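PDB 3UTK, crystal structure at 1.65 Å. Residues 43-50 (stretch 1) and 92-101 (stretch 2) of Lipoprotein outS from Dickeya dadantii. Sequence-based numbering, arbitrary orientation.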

# COMPACT_ATOMS: atom_id res chain seq x y z
N GLN A 43 -1.35 -12.94 2.83
CA GLN A 43 -0.14 -12.12 2.75
C GLN A 43 -0.17 -11.13 1.58
O GLN A 43 0.02 -9.93 1.77
CB GLN A 43 1.12 -13.00 2.69
CG GLN A 43 1.30 -13.86 3.92
CD GLN A 43 2.58 -14.67 3.89
OE1 GLN A 43 3.30 -14.68 2.89
NE2 GLN A 43 2.86 -15.35 4.99
N ILE A 44 -0.44 -11.65 0.38
CA ILE A 44 -0.42 -10.83 -0.83
C ILE A 44 -1.49 -9.74 -0.79
O ILE A 44 -1.24 -8.59 -1.15
CB ILE A 44 -0.61 -11.68 -2.09
CG1 ILE A 44 0.43 -12.81 -2.12
CG2 ILE A 44 -0.51 -10.81 -3.33
CD1 ILE A 44 0.23 -13.79 -3.25
N SER A 45 -2.69 -10.12 -0.37
CA SER A 45 -3.80 -9.18 -0.24
C SER A 45 -3.47 -8.06 0.74
O SER A 45 -3.88 -6.91 0.55
CB SER A 45 -5.05 -9.92 0.24
OG SER A 45 -5.58 -10.70 -0.81
N GLN A 46 -2.75 -8.41 1.80
CA GLN A 46 -2.40 -7.43 2.82
C GLN A 46 -1.41 -6.41 2.29
O GLN A 46 -1.57 -5.21 2.53
CB GLN A 46 -1.85 -8.12 4.08
CG GLN A 46 -2.92 -8.88 4.87
CD GLN A 46 -2.46 -9.34 6.24
OE1 GLN A 46 -1.32 -9.10 6.65
NE2 GLN A 46 -3.34 -10.02 6.96
N LEU A 47 -0.40 -6.87 1.57
CA LEU A 47 0.60 -5.97 1.00
C LEU A 47 -0.02 -5.06 -0.05
O LEU A 47 0.30 -3.87 -0.10
CB LEU A 47 1.76 -6.76 0.39
CG LEU A 47 2.50 -7.66 1.37
CD1 LEU A 47 3.60 -8.44 0.65
CD2 LEU A 47 3.08 -6.83 2.51
N ALA A 48 -0.90 -5.62 -0.88
CA ALA A 48 -1.53 -4.87 -1.95
C ALA A 48 -2.39 -3.76 -1.38
O ALA A 48 -2.46 -2.67 -1.94
CB ALA A 48 -2.37 -5.80 -2.85
N SER A 49 -3.03 -4.04 -0.26
CA SER A 49 -3.83 -3.05 0.44
C SER A 49 -2.99 -1.86 0.92
O SER A 49 -3.42 -0.71 0.85
CB SER A 49 -4.58 -3.69 1.61
OG SER A 49 -5.26 -2.72 2.39
N LEU A 50 -1.79 -2.14 1.42
CA LEU A 50 -0.89 -1.10 1.90
C LEU A 50 -0.38 -0.27 0.72
O LEU A 50 -0.32 0.95 0.79
CB LEU A 50 0.30 -1.70 2.66
CG LEU A 50 0.02 -2.24 4.07
CD1 LEU A 50 1.21 -3.05 4.59
CD2 LEU A 50 -0.31 -1.11 5.03
N SER A 92 1.44 -11.83 -8.05
CA SER A 92 0.25 -11.03 -8.29
C SER A 92 0.15 -9.79 -7.41
O SER A 92 -0.95 -9.41 -6.99
CB SER A 92 -1.00 -11.90 -8.08
OG SER A 92 -1.05 -12.39 -6.75
N LEU A 93 1.28 -9.13 -7.14
CA LEU A 93 1.27 -7.97 -6.23
C LEU A 93 1.04 -6.59 -6.88
O LEU A 93 0.19 -5.83 -6.42
CB LEU A 93 2.54 -7.94 -5.34
CG LEU A 93 2.59 -6.77 -4.34
CD1 LEU A 93 1.37 -6.76 -3.42
CD2 LEU A 93 3.88 -6.76 -3.52
N PRO A 94 1.80 -6.26 -7.93
CA PRO A 94 1.63 -4.92 -8.53
C PRO A 94 0.27 -4.67 -9.19
O PRO A 94 -0.34 -3.62 -8.97
CB PRO A 94 2.74 -4.87 -9.59
CG PRO A 94 3.75 -5.91 -9.15
CD PRO A 94 2.93 -7.00 -8.53
N GLN A 95 -0.21 -5.60 -10.01
CA GLN A 95 -1.52 -5.45 -10.61
C GLN A 95 -2.62 -5.43 -9.56
O GLN A 95 -3.58 -4.66 -9.65
CB GLN A 95 -1.81 -6.56 -11.63
CG GLN A 95 -3.16 -6.40 -12.30
CD GLN A 95 -3.32 -5.05 -12.98
OE1 GLN A 95 -2.42 -4.58 -13.67
NE2 GLN A 95 -4.47 -4.42 -12.78
N LEU A 96 -2.50 -6.29 -8.55
CA LEU A 96 -3.51 -6.35 -7.50
C LEU A 96 -3.57 -5.01 -6.78
O LEU A 96 -4.65 -4.52 -6.44
CB LEU A 96 -3.21 -7.47 -6.50
CG LEU A 96 -4.20 -7.49 -5.33
CD1 LEU A 96 -5.63 -7.68 -5.84
CD2 LEU A 96 -3.84 -8.56 -4.31
N SER A 97 -2.41 -4.41 -6.56
CA SER A 97 -2.31 -3.12 -5.88
C SER A 97 -3.06 -2.03 -6.64
O SER A 97 -3.80 -1.24 -6.05
CB SER A 97 -0.84 -2.71 -5.74
OG SER A 97 -0.13 -3.60 -4.90
N GLU A 98 -2.86 -2.00 -7.96
CA GLU A 98 -3.52 -1.02 -8.81
C GLU A 98 -5.03 -1.26 -8.84
O GLU A 98 -5.81 -0.31 -8.81
CB GLU A 98 -2.92 -1.05 -10.22
CG GLU A 98 -3.58 -0.10 -11.23
CD GLU A 98 -3.45 1.37 -10.86
OE1 GLU A 98 -2.65 1.70 -9.96
OE2 GLU A 98 -4.14 2.21 -11.49
N ASN A 99 -5.44 -2.53 -8.89
CA ASN A 99 -6.87 -2.86 -8.87
C ASN A 99 -7.56 -2.38 -7.59
O ASN A 99 -8.66 -1.84 -7.64
CB ASN A 99 -7.09 -4.36 -9.05
CG ASN A 99 -6.79 -4.82 -10.45
OD1 ASN A 99 -6.76 -6.03 -10.73
ND2 ASN A 99 -6.56 -3.87 -11.35
N LEU A 100 -6.91 -2.60 -6.45
CA LEU A 100 -7.43 -2.16 -5.16
C LEU A 100 -7.47 -0.63 -5.06
O LEU A 100 -8.37 -0.07 -4.46
CB LEU A 100 -6.61 -2.74 -4.01
CG LEU A 100 -6.76 -4.23 -3.67
CD1 LEU A 100 -5.80 -4.60 -2.57
CD2 LEU A 100 -8.20 -4.57 -3.27
N TYR A 101 -6.48 0.03 -5.65
CA TYR A 101 -6.47 1.49 -5.69
C TYR A 101 -7.67 1.98 -6.50
O TYR A 101 -8.39 2.87 -6.07
CB TYR A 101 -5.15 2.01 -6.29
CG TYR A 101 -5.18 3.48 -6.66
CD1 TYR A 101 -5.15 4.46 -5.68
CD2 TYR A 101 -5.25 3.88 -7.99
CE1 TYR A 101 -5.19 5.80 -6.01
CE2 TYR A 101 -5.29 5.21 -8.33
CZ TYR A 101 -5.26 6.17 -7.34
OH TYR A 101 -5.30 7.51 -7.66

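Residues 43-50 and 92-101 of the lipoprotein OutS meet through two helical segments, 43-50 and 94-101, which cross with their N-to-C directions 56° apart and their axes 8.2 Å apart at closest approach; together the stretches bury 379 Å². No hydrogen bond links them, so the contact rests on the packing of apolar groups and on a close approach of backbones.

The backbones come closest at Ala48 and Ser97, whose CA atoms lie 4.4 Å apart, a spacing that suits two small side chains. The CA-to-CB bond of Ala48 points toward the other stretch and that of Ser97 sideways, and Ala48 CA comes within 3.5 Å of Ser97 OG. The methyl group of Ala48 lies against the second stretch where the two backbones come closest, and no other residue of either stretch has as much area covered by the opposing stretch.

Apolar packing centres on Ala48 CB, which three leucines contact, with Leu96 CD2 at 3.5 Å, Leu100 CD1 at 3.6 Å and Leu93 CD1 at 3.9 Å. Leu96 and Leu100, one helical turn apart, both direct CA-to-CB toward the first helix, but reach it with different rotamers, Leu96 with chi1 t and chi2 p, Leu100 with chi1 m and chi2 t. Leu93 starts sideways, and its t, p conformation brings the end of the side chain nearer, so that its CD1 also lies 3.8 Å from Leu47 CB. One turn before Ala48, Ile44 has its CA-to-CB bond toward the second stretch and adopts the m, t rotamer; its CG2, the methyl of the beta branch, lies 4.1 Å from Leu96 CD2 and 4.5 Å from Leu93 CD1.

The leucines also touch the main chain of the first helix. Leu93 CD1 is 3.6 Å from Ala48 N, and Leu100 CD1 is 3.7 Å from Ser49 N. These amides already donate within their own helix, Ala48 N to Ile44 O at 3.0 Å and Ser49 N to Ser45 O at 3.1 Å, so apolar neighbours cost them no hydrogen bond.

Polar groups at the contact find partners within their own stretch or lie exposed. Ser97 OG, in the m rotamer, donates to Leu93 O at 2.7 Å, satisfying the hydroxyl of a buried residue. The same carbonyl accepts from Ser97 N at 3.0 Å. Ser92, an exposed residue, brings its OG to 3.8 Å from Ile44 CG2, while Ser45 and Ser49, also exposed, direct CA-to-CB away and have little area covered.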